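Local coordinates for 5-formaminoimidazole-4-carboxamide-1-(beta)-D-ribofuranosyl 5'-monophosphate synthetase (Methanocaldococcus jannaschii, PDB 2R7L), which catalyses the ATP- and formate-dependent, folate-independent formylation of AICAR to FAICAR in archaeal purine biosynthesis, at residues T152-F157 with A196-Y201; T205-Y211 with F294-C300. All blocks are in the same frame, centred on the assembly; numbering follows the deposited sequence.

In the fold
The two contacts lie in the ATP-grasp part of the chain, their centres about 19 Å apart, and each touches the same ATP from a different antiparallel sheet. Interaction 1 pairs the inner strands 153-156 and 197-200 of a four-stranded sheet; interaction 2 pairs strands 205-214 and 292-300, both inside a five-stranded sheet. Along the chain they come in series, strand 197-200 leading almost directly into strand 205-214. Interaction 1 supplies bonds to the adenine and the alpha-phosphate, whereas interaction 2 supplies a bond to the beta-phosphate and an apolar contact to the adenine. The nucleotide is thus held between two sheets, as in other ATP-grasp enzymes, and both contacts also reach the second subunit.

Interaction 1 (T152-F157 with A196-Y201); sequences TVIVKF and AHIEEY. With ATP (adenosine-5'-triphosphate), chain E.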
loop_
_atom_site.group_PDB
_atom_site.type_symbol
_atom_site.label_atom_id
_atom_site.label_comp_id
_atom_site.label_asym_id
_atom_site.label_seq_id
_atom_site.Cartn_x
_atom_site.Cartn_y
_atom_site.Cartn_z
ATOM N N THR A 152 18.473 -47.069 12.103
ATOM C CA THR A 152 17.055 -46.787 12.005
ATOM C C THR A 152 16.732 -46.425 10.559
ATOM O O THR A 152 17.465 -45.673 9.911
ATOM C CB THR A 152 16.623 -45.672 12.978
ATOM O OG1 THR A 152 17.052 -46.014 14.299
ATOM C CG2 THR A 152 15.108 -45.512 12.985
ATOM N N VAL A 153 15.655 -46.997 10.040
ATOM C CA VAL A 153 15.276 -46.746 8.666
ATOM C C VAL A 153 13.800 -46.415 8.587
ATOM O O VAL A 153 13.029 -46.757 9.490
ATOM C CB VAL A 153 15.575 -47.960 7.743
ATOM C CG1 VAL A 153 17.072 -48.200 7.629
ATOM C CG2 VAL A 153 14.863 -49.205 8.236
ATOM N N ILE A 154 13.412 -45.738 7.510
ATOM C CA ILE A 154 12.001 -45.566 7.202
ATOM C C ILE A 154 11.707 -46.381 5.950
ATOM O O ILE A 154 12.537 -46.464 5.041
ATOM C CB ILE A 154 11.614 -44.069 7.017
ATOM C CG1 ILE A 154 10.106 -43.915 6.785
ATOM C CG2 ILE A 154 12.408 -43.445 5.890
ATOM C CD1 ILE A 154 9.592 -42.488 6.967
ATOM N N VAL A 155 10.539 -47.006 5.914
ATOM C CA VAL A 155 10.194 -47.861 4.789
ATOM C C VAL A 155 8.949 -47.347 4.082
ATOM O O VAL A 155 7.885 -47.221 4.691
ATOM C CB VAL A 155 9.994 -49.337 5.220
ATOM C CG1 VAL A 155 9.884 -50.223 3.996
ATOM C CG2 VAL A 155 11.154 -49.796 6.098
ATOM N N LYS A 156 9.102 -47.065 2.790
ATOM C CA LYS A 156 8.052 -46.452 1.982
ATOM C C LYS A 156 7.517 -47.407 0.912
ATOM O O LYS A 156 8.225 -48.310 0.462
ATOM C CB LYS A 156 8.590 -45.181 1.321
ATOM C CG LYS A 156 9.158 -44.170 2.299
ATOM C CD LYS A 156 9.851 -43.030 1.575
ATOM C CE LYS A 156 10.238 -41.926 2.549
ATOM N NZ LYS A 156 11.124 -40.890 1.934
ATOM N N PHE A 157 6.265 -47.196 0.511
ATOM C CA PHE A 157 5.623 -48.026 -0.506
ATOM C C PHE A 157 4.872 -47.173 -1.528
ATOM O O PHE A 157 5.334 -46.976 -2.654
ATOM C CB PHE A 157 4.665 -49.025 0.149
ATOM C CG PHE A 157 5.282 -49.805 1.277
ATOM C CD1 PHE A 157 5.240 -49.323 2.575
ATOM C CD2 PHE A 157 5.904 -51.017 1.039
ATOM C CE1 PHE A 157 5.811 -50.037 3.617
ATOM C CE2 PHE A 157 6.474 -51.737 2.076
ATOM C CZ PHE A 157 6.429 -51.244 3.367
ATOM N N ALA A 196 9.269 -52.724 -1.422
ATOM C CA ALA A 196 9.492 -51.742 -0.371
ATOM C C ALA A 196 10.757 -50.933 -0.623
ATOM O O ALA A 196 11.782 -51.479 -1.034
ATOM C CB ALA A 196 9.575 -52.432 0.979
ATOM N N HIS A 197 10.676 -49.629 -0.382
ATOM C CA HIS A 197 11.849 -48.771 -0.449
ATOM C C HIS A 197 12.326 -48.443 0.963
ATOM O O HIS A 197 11.598 -47.845 1.755
ATOM C CB HIS A 197 11.551 -47.491 -1.235
ATOM C CG HIS A 197 12.701 -46.532 -1.284
ATOM N ND1 HIS A 197 13.752 -46.673 -2.166
ATOM C CD2 HIS A 197 12.968 -45.421 -0.557
ATOM C CE1 HIS A 197 14.614 -45.689 -1.981
ATOM N NE2 HIS A 197 14.163 -44.915 -1.010
ATOM N N ILE A 198 13.557 -48.839 1.265
ATOM C CA ILE A 198 14.117 -48.694 2.600
ATOM C C ILE A 198 15.230 -47.673 2.567
ATOM O O ILE A 198 16.182 -47.820 1.798
ATOM C CB ILE A 198 14.713 -50.037 3.101
ATOM C CG1 ILE A 198 13.699 -51.173 2.934
ATOM C CG2 ILE A 198 15.195 -49.918 4.547
ATOM C CD1 ILE A 198 14.268 -52.555 3.201
ATOM N N GLU A 199 15.123 -46.635 3.396
ATOM C CA GLU A 199 16.196 -45.648 3.476
ATOM C C GLU A 199 16.472 -45.188 4.896
ATOM O O GLU A 199 15.634 -45.309 5.789
ATOM C CB GLU A 199 15.910 -44.430 2.577
ATOM C CG GLU A 199 14.610 -43.695 2.904
ATOM C CD GLU A 199 14.430 -42.413 2.094
ATOM O OE1 GLU A 199 14.933 -42.344 0.951
ATOM O OE2 GLU A 199 13.782 -41.472 2.601
ATOM N N GLU A 200 17.666 -44.649 5.081
ATOM C CA GLU A 200 18.075 -44.082 6.347
ATOM C C GLU A 200 17.017 -43.134 6.911
ATOM O O GLU A 200 16.567 -42.216 6.230
ATOM C CB GLU A 200 19.387 -43.332 6.146
ATOM C CG GLU A 200 19.821 -42.506 7.331
ATOM C CD GLU A 200 21.048 -41.686 7.029
ATOM O OE1 GLU A 200 21.418 -41.581 5.836
ATOM O OE2 GLU A 200 21.649 -41.154 7.984
ATOM N N TYR A 201 16.607 -43.366 8.152
ATOM C CA TYR A 201 15.754 -42.412 8.837
ATOM C C TYR A 201 16.643 -41.240 9.237
ATOM O O TYR A 201 17.557 -41.403 10.052
ATOM C CB TYR A 201 15.096 -43.040 10.071
ATOM C CG TYR A 201 13.993 -42.181 10.645
ATOM C CD1 TYR A 201 12.662 -42.451 10.358
ATOM C CD2 TYR A 201 14.284 -41.084 11.453
ATOM C CE1 TYR A 201 11.642 -41.664 10.870
ATOM C CE2 TYR A 201 13.271 -40.286 11.975
ATOM C CZ TYR A 201 11.953 -40.580 11.672
ATOM O OH TYR A 201 10.938 -39.803 12.177
HETATM P PG ATP E . 4.080 -35.538 0.364
HETATM O O1G ATP E . 3.690 -35.116 -1.035
HETATM O O2G ATP E . 5.135 -34.662 1.010
HETATM O O3G ATP E . 2.897 -35.836 1.256
HETATM P PB ATP E . 6.260 -37.165 -0.491
HETATM O O1B ATP E . 6.716 -35.850 -1.073
HETATM O O2B ATP E . 6.234 -38.381 -1.390
HETATM O O3B ATP E . 4.786 -36.986 0.155
HETATM P PA ATP E . 7.514 -38.905 1.428
HETATM O O1A ATP E . 8.859 -39.382 0.943
HETATM O O2A ATP E . 6.279 -39.758 1.320
HETATM O O3A ATP E . 7.229 -37.449 0.772
HETATM O "O5'" ATP E . 7.695 -38.513 2.970
HETATM C "C5'" ATP E . 6.551 -38.391 3.798
HETATM C "C4'" ATP E . 7.026 -37.999 5.188
HETATM O "O4'" ATP E . 7.782 -39.063 5.776
HETATM C "C3'" ATP E . 7.960 -36.802 5.173
HETATM O "O3'" ATP E . 7.246 -35.562 5.210
HETATM C "C2'" ATP E . 8.801 -37.020 6.415
HETATM O "O2'" ATP E . 8.137 -36.494 7.564
HETATM C "C1'" ATP E . 8.868 -38.537 6.544
HETATM N N9 ATP E . 10.129 -38.985 5.924
HETATM C C8 ATP E . 10.287 -39.261 4.614
HETATM N N7 ATP E . 11.563 -39.634 4.350
HETATM C C5 ATP E . 12.240 -39.616 5.513
HETATM C C6 ATP E . 13.625 -39.916 5.940
HETATM N N6 ATP E . 14.565 -40.315 5.049
HETATM N N1 ATP E . 13.917 -39.757 7.246
HETATM C C2 ATP E . 12.990 -39.352 8.143
HETATM N N3 ATP E . 11.716 -39.074 7.824
HETATM C C4 ATP E . 11.292 -39.172 6.547
#
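Lys156 and Glu199 rise from neighbouring antiparallel strands of the ATP-grasp fold, on the same face of the sheet, where the adenine of ATP is bound, and cross at their ends. Lys156 is extended beyond CG, and its NZ meets Glu199 OE2 in a salt bridge of 2.8 Å, coming from above the carboxylate plane. The same ammonium group donates to N7 and O1A of ATP, so three acceptors fix its position. Glu199 OE2 in turn accepts the adenine amino group N6, which also donates to the backbone Glu200 O at 3.0 Å. This pair of bonds reads the amino edge of the base, and the lysine charge would be expected to draw negative charge towards OE2. With its CG between the backbone N and carbonyl carbon (chi1 59°), Glu199 runs beside Ile154, CG lying 3.7 Å from Ile154 CG2. His197 NE2 adds a weak bond to Glu199 OE1, in the plane of the imidazole.

Tyr201 turns one ring face to the base: ATP C2 stands 3.6 Å above the ring plane, over its centre. Its CG is anti to the backbone N (chi1 -168°), which carries the ring up beside Ile154, where CD1 meets Ile154 CB. Ile154 CD1 reaches further, to N9 and C4 of the base.

On the opposite face Val155 and Ile198 pack together and against Phe175 of helix 172-184. Beneath these side chains the strands are joined by regular backbone bonds, in which Ile154 and Glu199 exchange N-H groups and carbonyls, as do Lys156 and His197. Beyond the last pair, Val153 with Glu200, one further bond runs from Tyr201 N to Thr152 O, with an N-H...O angle of 168°.

Interaction 2 (T205-Y211 with F294-C300); sequences TNFCIHY and FCLQSLC. With ATP (adenosine-5'-triphosphate), chain E.
Gln297 CG packs on Cys208 SG across the strands, 4.1 Å apart, while the amide beyond it turns to the triphosphate. The amide nitrogen donates to ATP O1B at 2.9 Å with a nearly straight N-H...O angle of 168°. Gln297 is also predicted to bind magnesium together with Glu310. Farther along the same face, Leu299 sends CD1 against ATP C2 and CD2 against Asn206 CA.

The second shell is an antiparallel ladder in the five-stranded sheet of the ATP-grasp fold, continuous from Thr205 with Cys300 to Tyr211 with Phe294, hydrogen-bonded pairs taking turns with non-hydrogen-bonded ones. Asn206 ND2 donates to Ser298 O at 2.9 Å, its partner lying in the amide plane, and Phe207 N shares that acceptor. Phe207 O is likewise gripped twice, by Ser298 N and by Ser298 OG, the hydroxyl lying in the carbonyl plane; a chi1 of 65° brings OG back over its own backbone to reach it.

At the far end, Tyr211 CB sits over one face of the Phe294 ring, 3.6 Å from its centroid. The two rings are nearly parallel, 7° apart, but slid so far that they barely overlap. Tyr211 CE2 continues to Leu296 CG at 3.8 Å, and Tyr211 OH is hydrogen-bonded to Val271 O. A glycine in place of Tyr211 would probably leave the Phe294 face and Leu296 without this packing, and Val271 O without its hydroxyl partner.

Outward, helix 268-285 packs on Phe294 and Leu296, strand 219-230 flanks 205-211, where Asp226 bonds His210, and strand 306-312 flanks 294-300.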
loop_
_atom_site.group_PDB
_atom_site.type_symbol
_atom_site.label_atom_id
_atom_site.label_comp_id
_atom_site.label_asym_id
_atom_site.label_seq_id
_atom_site.Cartn_x
_atom_site.Cartn_y
_atom_site.Cartn_z
ATOM N N THR A 205 15.275 -31.449 11.497
ATOM C CA THR A 205 14.199 -30.491 11.334
ATOM C C THR A 205 13.799 -30.384 9.861
ATOM O O THR A 205 14.654 -30.273 8.988
ATOM C CB THR A 205 14.622 -29.123 11.888
ATOM O OG1 THR A 205 16.002 -28.887 11.583
ATOM C CG2 THR A 205 14.462 -29.092 13.387
ATOM N N ASN A 206 12.497 -30.440 9.594
ATOM C CA ASN A 206 11.973 -30.351 8.237
ATOM C C ASN A 206 11.936 -28.928 7.670
ATOM O O ASN A 206 11.355 -28.009 8.264
ATOM C CB ASN A 206 10.570 -30.946 8.182
ATOM C CG ASN A 206 9.998 -30.978 6.773
ATOM O OD1 ASN A 206 8.796 -30.827 6.593
ATOM N ND2 ASN A 206 10.853 -31.191 5.772
ATOM N N PHE A 207 12.565 -28.765 6.515
ATOM C CA PHE A 207 12.485 -27.535 5.736
ATOM C C PHE A 207 12.166 -27.933 4.313
ATOM O O PHE A 207 13.016 -28.489 3.626
ATOM C CB PHE A 207 13.831 -26.813 5.742
ATOM C CG PHE A 207 14.240 -26.301 7.093
ATOM C CD1 PHE A 207 13.810 -25.061 7.536
ATOM C CD2 PHE A 207 15.070 -27.056 7.914
ATOM C CE1 PHE A 207 14.193 -24.579 8.780
ATOM C CE2 PHE A 207 15.451 -26.585 9.155
ATOM C CZ PHE A 207 15.003 -25.336 9.591
ATOM N N CYS A 208 10.927 -27.693 3.890
ATOM C CA CYS A 208 10.570 -27.816 2.489
ATOM C C CYS A 208 10.833 -26.460 1.839
ATOM O O CYS A 208 10.135 -25.484 2.099
ATOM C CB CYS A 208 9.112 -28.248 2.330
ATOM S SG CYS A 208 8.685 -29.783 3.246
ATOM N N ILE A 209 11.871 -26.406 1.013
ATOM C CA ILE A 209 12.373 -25.152 0.469
ATOM C C ILE A 209 11.829 -24.903 -0.933
ATOM O O ILE A 209 12.027 -25.708 -1.852
ATOM C CB ILE A 209 13.913 -25.152 0.457
ATOM C CG1 ILE A 209 14.435 -25.468 1.868
ATOM C CG2 ILE A 209 14.442 -23.815 -0.033
ATOM C CD1 ILE A 209 15.855 -26.022 1.915
ATOM N N HIS A 210 11.127 -23.787 -1.091
ATOM C CA HIS A 210 10.491 -23.483 -2.366
ATOM C C HIS A 210 11.323 -22.487 -3.173
ATOM O O HIS A 210 11.508 -21.330 -2.774
ATOM C CB HIS A 210 9.054 -23.007 -2.146
ATOM C CG HIS A 210 8.268 -23.893 -1.225
ATOM N ND1 HIS A 210 7.552 -24.982 -1.670
ATOM C CD2 HIS A 210 8.103 -23.858 0.119
ATOM C CE1 HIS A 210 6.974 -25.578 -0.641
ATOM N NE2 HIS A 210 7.289 -24.912 0.455
ATOM N N TYR A 211 11.854 -22.958 -4.295
ATOM C CA TYR A 211 12.683 -22.123 -5.159
ATOM C C TYR A 211 11.902 -21.713 -6.407
ATOM O O TYR A 211 10.865 -22.293 -6.727
ATOM C CB TYR A 211 13.940 -22.870 -5.623
ATOM C CG TYR A 211 14.853 -23.440 -4.557
ATOM C CD1 TYR A 211 16.045 -22.808 -4.236
ATOM C CD2 TYR A 211 14.549 -24.640 -3.912
ATOM C CE1 TYR A 211 16.902 -23.336 -3.285
ATOM C CE2 TYR A 211 15.397 -25.173 -2.951
ATOM C CZ TYR A 211 16.574 -24.518 -2.653
ATOM O OH TYR A 211 17.421 -25.025 -1.711
ATOM N N PHE A 294 10.241 -24.998 -8.073
ATOM C CA PHE A 294 10.671 -26.330 -7.645
ATOM C C PHE A 294 10.995 -26.338 -6.159
ATOM O O PHE A 294 11.351 -25.307 -5.578
ATOM C CB PHE A 294 11.849 -26.862 -8.474
ATOM C CG PHE A 294 13.158 -26.159 -8.225
ATOM C CD1 PHE A 294 14.030 -26.613 -7.249
ATOM C CD2 PHE A 294 13.535 -25.072 -8.997
ATOM C CE1 PHE A 294 15.248 -25.984 -7.027
ATOM C CE2 PHE A 294 14.758 -24.434 -8.782
ATOM C CZ PHE A 294 15.613 -24.897 -7.799
ATOM N N CYS A 295 10.867 -27.513 -5.554
ATOM C CA CYS A 295 10.951 -27.655 -4.107
ATOM C C CYS A 295 11.932 -28.755 -3.723
ATOM O O CYS A 295 11.903 -29.849 -4.300
ATOM C CB CYS A 295 9.562 -27.987 -3.562
ATOM S SG CYS A 295 9.470 -28.293 -1.788
ATOM N N LEU A 296 12.807 -28.454 -2.770
ATOM C CA LEU A 296 13.618 -29.480 -2.112
ATOM C C LEU A 296 13.039 -29.753 -0.730
ATOM O O LEU A 296 12.976 -28.854 0.115
ATOM C CB LEU A 296 15.083 -29.045 -1.985
ATOM C CG LEU A 296 15.871 -28.927 -3.296
ATOM C CD1 LEU A 296 17.321 -28.671 -3.012
ATOM C CD2 LEU A 296 15.710 -30.167 -4.154
ATOM N N GLN A 297 12.607 -30.988 -0.505
ATOM C CA GLN A 297 12.054 -31.384 0.789
ATOM C C GLN A 297 13.154 -32.025 1.613
ATOM O O GLN A 297 13.608 -33.124 1.315
ATOM C CB GLN A 297 10.897 -32.354 0.597
ATOM C CG GLN A 297 9.752 -31.761 -0.189
ATOM C CD GLN A 297 8.927 -32.807 -0.882
ATOM O OE1 GLN A 297 8.998 -32.956 -2.100
ATOM N NE2 GLN A 297 8.139 -33.552 -0.110
ATOM N N SER A 298 13.594 -31.336 2.652
ATOM C CA SER A 298 14.809 -31.743 3.330
ATOM C C SER A 298 14.681 -31.881 4.841
ATOM O O SER A 298 13.677 -31.490 5.439
ATOM C CB SER A 298 15.930 -30.768 2.991
ATOM O OG SER A 298 15.643 -29.480 3.503
ATOM N N LEU A 299 15.710 -32.460 5.449
ATOM C CA LEU A 299 15.796 -32.556 6.892
ATOM C C LEU A 299 17.168 -32.076 7.303
ATOM O O LEU A 299 18.172 -32.477 6.726
ATOM C CB LEU A 299 15.552 -33.992 7.368
ATOM C CG LEU A 299 14.112 -34.493 7.216
ATOM C CD1 LEU A 299 14.037 -36.024 7.217
ATOM C CD2 LEU A 299 13.220 -33.903 8.297
ATOM N N CYS A 300 17.204 -31.181 8.279
ATOM C CA CYS A 300 18.461 -30.617 8.727
ATOM C C CYS A 300 18.954 -31.406 9.933
ATOM O O CYS A 300 18.324 -31.395 10.990
ATOM C CB CYS A 300 18.299 -29.133 9.081
ATOM S SG CYS A 300 19.866 -28.320 9.480
HETATM P PG ATP E . 4.080 -35.538 0.364
HETATM O O1G ATP E . 3.690 -35.116 -1.035
HETATM O O2G ATP E . 5.135 -34.662 1.010
HETATM O O3G ATP E . 2.897 -35.836 1.256
HETATM P PB ATP E . 6.260 -37.165 -0.491
HETATM O O1B ATP E . 6.716 -35.850 -1.073
HETATM O O2B ATP E . 6.234 -38.381 -1.390
HETATM O O3B ATP E . 4.786 -36.986 0.155
HETATM P PA ATP E . 7.514 -38.905 1.428
HETATM O O1A ATP E . 8.859 -39.382 0.943
HETATM O O2A ATP E . 6.279 -39.758 1.320
HETATM O O3A ATP E . 7.229 -37.449 0.772
HETATM O "O5'" ATP E . 7.695 -38.513 2.970
HETATM C "C5'" ATP E . 6.551 -38.391 3.798
HETATM C "C4'" ATP E . 7.026 -37.999 5.188
HETATM O "O4'" ATP E . 7.782 -39.063 5.776
HETATM C "C3'" ATP E . 7.960 -36.802 5.173
HETATM O "O3'" ATP E . 7.246 -35.562 5.210
HETATM C "C2'" ATP E . 8.801 -37.020 6.415
HETATM O "O2'" ATP E . 8.137 -36.494 7.564
HETATM C "C1'" ATP E . 8.868 -38.537 6.544
HETATM N N9 ATP E . 10.129 -38.985 5.924
HETATM C C8 ATP E . 10.287 -39.261 4.614
HETATM N N7 ATP E . 11.563 -39.634 4.350
HETATM C C5 ATP E . 12.240 -39.616 5.513
HETATM C C6 ATP E . 13.625 -39.916 5.940
HETATM N N6 ATP E . 14.565 -40.315 5.049
HETATM N N1 ATP E . 13.917 -39.757 7.246
HETATM C C2 ATP E . 12.990 -39.352 8.143
HETATM N N3 ATP E . 11.716 -39.074 7.824
HETATM C C4 ATP E . 11.292 -39.172 6.547
#